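Side-chain contacts in cleavage and polyadenylation specificity factor 100 KD subunit (Methanosarcina mazei, PDB 2XR1), which probably terminates transcription by cutting nascent RNA as it leaves RNA polymerase, acting as a two-zinc endonuclease and 5'-3' exonuclease: residues C199-T204 / R208-C213; Y446-I451 / M520-A525. One frame throughout, in Å; residues are numbered along the deposited sequence.

Contact 1: residues C199-T204 / R208-C213; sequences CFLLST and RILIDC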
ATOM      1  N   CYS B 199      -3.990  13.374  -2.658  1.00 28.72           N
ATOM      2  CA  CYS B 199      -2.717  12.972  -2.079  1.00 28.94           C
ATOM      3  C   CYS B 199      -2.378  11.568  -2.618  1.00 28.33           C
ATOM      4  O   CYS B 199      -3.163  10.642  -2.436  1.00 29.43           O
ATOM      5  CB  CYS B 199      -2.814  12.945  -0.556  1.00 30.29           C
ATOM      6  SG  CYS B 199      -1.247  12.564   0.249  1.00 32.71           S
ATOM      7  N   PHE B 200      -1.262  11.428  -3.328  1.00 26.54           N
ATOM      8  CA  PHE B 200      -0.925  10.191  -4.010  1.00 26.38           C
ATOM      9  C   PHE B 200       0.530   9.846  -3.738  1.00 27.17           C
ATOM     10  O   PHE B 200       1.401  10.712  -3.579  1.00 26.61           O
ATOM     11  CB  PHE B 200      -1.160  10.349  -5.521  1.00 25.41           C
ATOM     12  CG  PHE B 200      -2.590  10.483  -5.883  1.00 26.30           C
ATOM     13  CD1 PHE B 200      -3.372   9.333  -6.166  1.00 28.10           C
ATOM     14  CD2 PHE B 200      -3.197  11.712  -5.888  1.00 25.93           C
ATOM     15  CE1 PHE B 200      -4.715   9.440  -6.465  1.00 29.02           C
ATOM     16  CE2 PHE B 200      -4.579  11.822  -6.177  1.00 28.50           C
ATOM     17  CZ  PHE B 200      -5.335  10.687  -6.470  1.00 28.34           C
ATOM     18  N   LEU B 201       0.837   8.569  -3.698  1.00 28.42           N
ATOM     19  CA  LEU B 201       2.240   8.177  -3.510  1.00 28.73           C
ATOM     20  C   LEU B 201       2.686   7.459  -4.750  1.00 27.94           C
ATOM     21  O   LEU B 201       2.055   6.519  -5.111  1.00 28.99           O
ATOM     22  CB  LEU B 201       2.395   7.286  -2.307  1.00 29.97           C
ATOM     23  CG  LEU B 201       3.846   7.047  -1.923  1.00 32.14           C
ATOM     24  CD1 LEU B 201       4.389   8.285  -1.273  1.00 31.57           C
ATOM     25  CD2 LEU B 201       3.976   5.712  -1.023  1.00 33.19           C
ATOM     26  N   LEU B 202       3.733   7.943  -5.415  1.00 26.91           N
ATOM     27  CA  LEU B 202       4.367   7.246  -6.530  1.00 26.59           C
ATOM     28  C   LEU B 202       5.622   6.654  -5.953  1.00 27.33           C
ATOM     29  O   LEU B 202       6.360   7.344  -5.296  1.00 27.60           O
ATOM     30  CB  LEU B 202       4.710   8.227  -7.641  1.00 25.69           C
ATOM     31  CG  LEU B 202       5.642   7.825  -8.775  1.00 27.64           C
ATOM     32  CD1 LEU B 202       5.102   6.680  -9.633  1.00 27.64           C
ATOM     33  CD2 LEU B 202       5.881   9.111  -9.601  1.00 25.90           C
ATOM     34  N   SER B 203       5.865   5.369  -6.169  1.00 27.67           N
ATOM     35  CA  SER B 203       6.973   4.748  -5.504  1.00 28.99           C
ATOM     36  C   SER B 203       7.678   3.764  -6.408  1.00 29.94           C
ATOM     37  O   SER B 203       7.078   3.199  -7.349  1.00 29.39           O
ATOM     38  CB  SER B 203       6.555   4.107  -4.170  1.00 30.08           C
ATOM     39  OG  SER B 203       5.953   2.842  -4.370  1.00 32.92           O
ATOM     40  N   THR B 204       8.981   3.622  -6.132  1.00 30.55           N
ATOM     41  CA  THR B 204       9.828   2.677  -6.823  1.00 31.63           C
ATOM     42  C   THR B 204      10.608   2.018  -5.719  1.00 33.26           C
ATOM     43  O   THR B 204      10.390   2.314  -4.570  1.00 32.61           O
ATOM     44  CB  THR B 204      10.768   3.376  -7.842  1.00 31.60           C
ATOM     45  OG1 THR B 204      11.915   3.954  -7.173  1.00 32.51           O
ATOM     46  CG2 THR B 204      10.006   4.410  -8.592  1.00 28.24           C
ATOM     47  N   ARG B 208      10.164   7.377  -3.145  1.00 33.45           N
ATOM     48  CA  ARG B 208       8.798   7.608  -2.754  1.00 32.94           C
ATOM     49  C   ARG B 208       8.531   9.075  -2.928  1.00 31.48           C
ATOM     50  O   ARG B 208       9.273   9.903  -2.414  1.00 32.22           O
ATOM     51  CB  ARG B 208       8.609   7.147  -1.317  1.00 34.72           C
ATOM     52  CG  ARG B 208       8.577   5.614  -1.205  1.00 36.54           C
ATOM     53  CD  ARG B 208       9.188   5.125   0.038  1.00 42.03           C
ATOM     54  NE  ARG B 208      10.599   5.519   0.127  1.00 46.53           N
ATOM     55  CZ  ARG B 208      11.650   4.807  -0.318  1.00 48.36           C
ATOM     56  NH1 ARG B 208      11.488   3.620  -0.904  1.00 47.25           N
ATOM     57  NH2 ARG B 208      12.891   5.302  -0.184  1.00 50.58           N
ATOM     58  N   ILE B 209       7.539   9.374  -3.751  1.00 29.67           N
ATOM     59  CA  ILE B 209       7.203  10.715  -4.143  1.00 28.29           C
ATOM     60  C   ILE B 209       5.765  10.868  -3.773  1.00 27.42           C
ATOM     61  O   ILE B 209       4.969  10.002  -4.057  1.00 25.84           O
ATOM     62  CB  ILE B 209       7.389  10.963  -5.704  1.00 27.27           C
ATOM     63  CG1 ILE B 209       8.826  10.626  -6.131  1.00 29.87           C
ATOM     64  CG2 ILE B 209       7.192  12.380  -6.065  1.00 23.78           C
ATOM     65  CD1 ILE B 209       9.922  11.291  -5.276  1.00 29.11           C
ATOM     66  N   LEU B 210       5.457  11.992  -3.152  1.00 27.84           N
ATOM     67  CA  LEU B 210       4.104  12.331  -2.777  1.00 28.51           C
ATOM     68  C   LEU B 210       3.598  13.403  -3.717  1.00 27.57           C
ATOM     69  O   LEU B 210       4.200  14.464  -3.789  1.00 28.56           O
ATOM     70  CB  LEU B 210       4.094  12.816  -1.328  1.00 29.50           C
ATOM     71  CG  LEU B 210       2.924  12.496  -0.426  1.00 31.30           C
ATOM     72  CD1 LEU B 210       2.606  11.020  -0.318  1.00 28.31           C
ATOM     73  CD2 LEU B 210       3.313  13.071   0.901  1.00 33.61           C
ATOM     74  N   ILE B 211       2.525  13.130  -4.460  1.00 27.09           N
ATOM     75  CA  ILE B 211       1.930  14.152  -5.274  1.00 26.46           C
ATOM     76  C   ILE B 211       0.693  14.685  -4.544  1.00 27.21           C
ATOM     77  O   ILE B 211      -0.262  13.946  -4.304  1.00 27.47           O
ATOM     78  CB  ILE B 211       1.569  13.661  -6.675  1.00 26.29           C
ATOM     79  CG1 ILE B 211       2.829  13.262  -7.456  1.00 26.33           C
ATOM     80  CG2 ILE B 211       0.824  14.774  -7.456  1.00 23.76           C
ATOM     81  CD1 ILE B 211       3.214  11.761  -7.457  1.00 26.22           C
ATOM     82  N   ASP B 212       0.740  15.977  -4.216  1.00 27.35           N
ATOM     83  CA  ASP B 212      -0.322  16.707  -3.520  1.00 28.65           C
ATOM     84  C   ASP B 212      -0.533  16.217  -2.074  1.00 29.95           C
ATOM     85  O   ASP B 212      -0.177  15.099  -1.713  1.00 30.90           O
ATOM     86  CB  ASP B 212      -1.648  16.744  -4.325  1.00 27.57           C
ATOM     87  CG  ASP B 212      -1.577  17.675  -5.580  1.00 30.88           C
ATOM     88  OD1 ASP B 212      -0.645  18.532  -5.620  1.00 31.25           O
ATOM     89  OD2 ASP B 212      -2.459  17.573  -6.529  1.00 33.73           O
ATOM     90  N   CYS B 213      -1.075  17.102  -1.245  1.00 30.51           N
ATOM     91  CA  CYS B 213      -1.544  16.758   0.037  1.00 31.61           C
ATOM     92  C   CYS B 213      -2.597  17.741   0.497  1.00 32.29           C
ATOM     93  O   CYS B 213      -2.277  18.655   1.233  1.00 33.01           O
ATOM     94  CB  CYS B 213      -0.403  16.740   0.997  1.00 32.96           C
ATOM     95  SG  CYS B 213      -0.903  15.933   2.502  1.00 37.40           S
TER

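Contact 2: residues Y446-I451 / M520-A525; sequences YLDGMI and MEYFKA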
ATOM      1  N   TYR B 446     -17.136  44.621  -6.054  1.00 49.50           N
ATOM      2  CA  TYR B 446     -16.360  44.443  -4.823  1.00 49.29           C
ATOM      3  C   TYR B 446     -15.711  43.067  -4.835  1.00 47.08           C
ATOM      4  O   TYR B 446     -16.274  42.129  -5.380  1.00 45.64           O
ATOM      5  CB  TYR B 446     -17.226  44.614  -3.582  1.00 50.85           C
ATOM      6  CG  TYR B 446     -17.875  45.964  -3.492  1.00 52.11           C
ATOM      7  CD1 TYR B 446     -17.196  47.047  -2.985  1.00 54.98           C
ATOM      8  CD2 TYR B 446     -19.180  46.165  -3.924  1.00 52.99           C
ATOM      9  CE1 TYR B 446     -17.812  48.331  -2.902  1.00 56.54           C
ATOM     10  CE2 TYR B 446     -19.796  47.426  -3.854  1.00 53.72           C
ATOM     11  CZ  TYR B 446     -19.108  48.491  -3.339  1.00 55.96           C
ATOM     12  OH  TYR B 446     -19.707  49.726  -3.271  1.00 59.47           O
ATOM     13  N   LEU B 447     -14.512  42.987  -4.258  1.00 46.62           N
ATOM     14  CA  LEU B 447     -13.673  41.796  -4.255  1.00 44.51           C
ATOM     15  C   LEU B 447     -13.190  41.524  -2.832  1.00 45.56           C
ATOM     16  O   LEU B 447     -12.437  42.312  -2.283  1.00 46.59           O
ATOM     17  CB  LEU B 447     -12.463  42.034  -5.133  1.00 43.39           C
ATOM     18  CG  LEU B 447     -12.706  42.446  -6.576  1.00 43.47           C
ATOM     19  CD1 LEU B 447     -11.377  42.542  -7.293  1.00 42.72           C
ATOM     20  CD2 LEU B 447     -13.628  41.471  -7.313  1.00 42.58           C
ATOM     21  N   ASP B 448     -13.626  40.426  -2.214  1.00 45.58           N
ATOM     22  CA  ASP B 448     -13.361  40.223  -0.773  1.00 46.84           C
ATOM     23  C   ASP B 448     -12.680  38.880  -0.516  1.00 45.75           C
ATOM     24  O   ASP B 448     -12.824  37.951  -1.275  1.00 44.37           O
ATOM     25  CB  ASP B 448     -14.664  40.355   0.026  1.00 48.17           C
ATOM     26  CG  ASP B 448     -14.434  40.634   1.518  1.00 50.67           C
ATOM     27  OD1 ASP B 448     -13.266  40.603   1.997  1.00 51.49           O
ATOM     28  OD2 ASP B 448     -15.436  40.864   2.233  1.00 51.08           O
ATOM     29  N   GLY B 449     -11.879  38.812   0.535  1.00 46.97           N
ATOM     30  CA  GLY B 449     -11.209  37.572   0.927  1.00 46.50           C
ATOM     31  C   GLY B 449     -10.004  37.085   0.121  1.00 44.99           C
ATOM     32  O   GLY B 449      -9.925  35.884  -0.201  1.00 44.58           O
ATOM     33  N   MET B 450      -9.059  37.983  -0.139  1.00 45.05           N
ATOM     34  CA  MET B 450      -7.772  37.667  -0.804  1.00 44.28           C
ATOM     35  C   MET B 450      -7.800  37.544  -2.336  1.00 42.28           C
ATOM     36  O   MET B 450      -6.764  37.281  -2.962  1.00 41.16           O
ATOM     37  CB  MET B 450      -7.066  36.434  -0.209  1.00 44.33           C
ATOM     38  CG  MET B 450      -6.938  36.392   1.302  1.00 47.85           C
ATOM     39  SD  MET B 450      -5.953  37.699   1.981  1.00 55.94           S
ATOM     40  CE  MET B 450      -4.507  36.741   2.516  1.00 56.29           C
ATOM     41  N   ILE B 451      -8.949  37.789  -2.947  1.00 41.84           N
ATOM     42  CA  ILE B 451      -9.039  37.761  -4.396  1.00 40.64           C
ATOM     43  C   ILE B 451      -8.071  38.731  -5.013  1.00 40.92           C
ATOM     44  O   ILE B 451      -7.330  38.379  -5.940  1.00 40.14           O
ATOM     45  CB  ILE B 451     -10.445  38.093  -4.889  1.00 40.89           C
ATOM     46  CG1 ILE B 451     -11.376  36.927  -4.576  1.00 40.46           C
ATOM     47  CG2 ILE B 451     -10.441  38.361  -6.379  1.00 39.54           C
ATOM     48  CD1 ILE B 451     -12.789  37.249  -4.872  1.00 42.38           C
ATOM     49  N   MET B 520     -20.458  34.585   3.267  1.00 56.82           N
ATOM     50  CA  MET B 520     -21.500  34.261   4.211  1.00 60.57           C
ATOM     51  C   MET B 520     -22.053  35.503   4.930  1.00 63.88           C
ATOM     52  O   MET B 520     -23.247  35.570   5.219  1.00 65.83           O
ATOM     53  CB  MET B 520     -21.004  33.193   5.183  1.00 62.53           C
ATOM     54  CG  MET B 520     -20.800  31.819   4.523  1.00 61.27           C
ATOM     55  SD  MET B 520     -22.278  31.226   3.634  1.00 65.51           S
ATOM     56  CE  MET B 520     -22.002  31.916   2.012  1.00 59.50           C
ATOM     57  N   GLU B 521     -21.204  36.489   5.182  1.00 64.27           N
ATOM     58  CA  GLU B 521     -21.681  37.762   5.713  1.00 67.95           C
ATOM     59  C   GLU B 521     -22.559  38.453   4.670  1.00 66.58           C
ATOM     60  O   GLU B 521     -23.654  38.892   4.978  1.00 69.32           O
ATOM     61  CB  GLU B 521     -20.520  38.676   6.158  1.00 69.23           C
ATOM     62  CG  GLU B 521     -20.310  38.750   7.677  1.00 74.71           C
ATOM     63  CD  GLU B 521     -18.855  39.050   8.070  1.00 77.03           C
ATOM     64  OE1 GLU B 521     -17.968  38.287   7.625  1.00 76.40           O
ATOM     65  OE2 GLU B 521     -18.583  40.024   8.824  1.00 80.48           O
ATOM     66  N   TYR B 522     -22.079  38.535   3.434  1.00 62.73           N
ATOM     67  CA  TYR B 522     -22.861  39.128   2.349  1.00 61.47           C
ATOM     68  C   TYR B 522     -24.184  38.418   2.149  1.00 62.01           C
ATOM     69  O   TYR B 522     -25.207  39.053   1.865  1.00 64.09           O
ATOM     70  CB  TYR B 522     -22.084  39.095   1.040  1.00 57.38           C
ATOM     71  CG  TYR B 522     -20.896  39.991   1.081  1.00 57.01           C
ATOM     72  CD1 TYR B 522     -21.050  41.374   1.158  1.00 57.59           C
ATOM     73  CD2 TYR B 522     -19.605  39.471   1.081  1.00 55.16           C
ATOM     74  CE1 TYR B 522     -19.954  42.210   1.215  1.00 55.86           C
ATOM     75  CE2 TYR B 522     -18.499  40.318   1.154  1.00 54.21           C
ATOM     76  CZ  TYR B 522     -18.694  41.677   1.230  1.00 53.57           C
ATOM     77  OH  TYR B 522     -17.612  42.500   1.289  1.00 54.96           O
ATOM     78  N   PHE B 523     -24.157  37.104   2.308  1.00 60.80           N
ATOM     79  CA  PHE B 523     -25.325  36.258   2.096  1.00 61.06           C
ATOM     80  C   PHE B 523     -26.286  36.397   3.274  1.00 65.80           C
ATOM     81  O   PHE B 523     -27.497  36.533   3.090  1.00 67.51           O
ATOM     82  CB  PHE B 523     -24.856  34.804   1.896  1.00 58.79           C
ATOM     83  CG  PHE B 523     -25.937  33.781   1.969  1.00 59.16           C
ATOM     84  CD1 PHE B 523     -26.619  33.405   0.845  1.00 57.41           C
ATOM     85  CD2 PHE B 523     -26.251  33.170   3.173  1.00 62.68           C
ATOM     86  CE1 PHE B 523     -27.618  32.442   0.919  1.00 58.92           C
ATOM     87  CE2 PHE B 523     -27.251  32.210   3.252  1.00 64.10           C
ATOM     88  CZ  PHE B 523     -27.931  31.850   2.131  1.00 61.83           C
ATOM     89  N   LYS B 524     -25.743  36.385   4.486  1.00 68.16           N
ATOM     90  CA  LYS B 524     -26.570  36.503   5.674  1.00 72.83           C
ATOM     91  C   LYS B 524     -27.441  37.745   5.582  1.00 75.59           C
ATOM     92  O   LYS B 524     -28.528  37.774   6.157  1.00 79.80           O
ATOM     93  CB  LYS B 524     -25.718  36.522   6.936  1.00 74.97           C
ATOM     94  N   ALA B 525     -26.989  38.751   4.834  1.00 73.73           N
ATOM     95  CA  ALA B 525     -27.685  40.039   4.770  1.00 76.73           C
ATOM     96  C   ALA B 525     -28.432  40.302   3.463  1.00 74.87           C
ATOM     97  O   ALA B 525     -29.364  41.079   3.459  1.00 78.30           O
ATOM     98  CB  ALA B 525     -26.710  41.176   5.051  1.00 77.26           C
TER

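Contact 1: residues C199-T204 / R208-C213
Phe200 and Ile211 form an antiparallel hydrogen-bonded pair: Phe200 N donates to Ile211 O at 2.9 Å, and Ile211 N returns a bond to Phe200 O. Leu202 and Ile209 repeat the pattern, with Leu202 N donating to Ile209 O at 2.8 Å. Between these pairs sit Leu201 and Leu210, on the opposite face of the sheet. With CG anti to the backbone N (chi1 -170°), Leu201 leans over the partner strand: CB lies 4.1 Å from Ile209 O, CG closes to 3.8 Å from the same oxygen, and CD1 is 3.3 Å from Ile209 O and 3.4 Å from Leu210 CD1. The four-bond pattern and a strand angle of 156° show an antiparallel pair, and the short connection makes it a beta hairpin, two inner strands of a sheet of the metallo-beta-lactamase fold. On the other face, Ile211 CD1 reaches Leu202 CB at 3.8 Å, and Phe341 of strand 337-343 covers this side. Back on the Leu201 face, Arg208 CG packs against Ser203 CB, while Arg208 NE is held by Gln237 O. Next to Ile211, Asp212 OD2 is hydrogen-bonded to His250 ND1 and Thr244 OG1; this second-shell carboxylate probably helps to orient His250, a zinc ligand.

Contact 2: residues Y446-I451 / M520-A525
Tyr522 and Asp448 carry the whole of this contact, in which only 99 Å² of surface is buried. The phenol donates from Tyr522 OH to Asp448 OD2 at 2.9 Å. That oxygen is met on its anti side, with the donor 33° out of the carboxylate plane. Asp448 OD2 also sits at the ring edge, 3.3 Å from Tyr522 CE2, and carboxylate and ring planes are 76° apart. Tyr522 CG is anti to its carbonyl carbon (chi1 -67°), which sends the ring from the helix toward the strand; the two side chains together bridge the 10.1 Å between Asp448 CA and Tyr522 CA. The two segments belong to the beta-CASP domain: Asp448 lies near the C-terminal end of strand 445-448 in a six-stranded parallel sheet, and Tyr522 on helix 518-526 packs over that sheet against Val489, Ile507 and Ala509. Arg495 of helix 492-500 forms a salt bridge through NE with the same OD2 and also touches the tyrosine, so two donors grip one buried oxygen. By contrast, away from the Tyr522 ring the helix makes no contact with 446-451: Glu521 is partly exposed, its OE1 6.5 Å from Asp448 OD2, and Ala525 is exposed to solvent.

Overall arrangement
From the N terminus the chain passes through the KH regions before entering the metallo-beta-lactamase region, where contact 1 closes a four-residue connection, 204-207, between adjacent strands. It then supplies zinc ligands from His245 to Asp355 and enters the beta-CASP region. There contact 2 closes a much longer loop of 68 residues, which includes strands 486-489 and 506-509 and joins a sheet strand to a helix. The chain then returns to the metallo-beta-lactamase part to supply His607. The two loops are in series, neither enclosing nor crossing the other. The centres of contact 1 and contact 2 lie about 36 Å apart. Contact 1 thus ties neighbouring strands, one end of which lies near the zinc site, and contact 2 ties sheet to helix in the other domain.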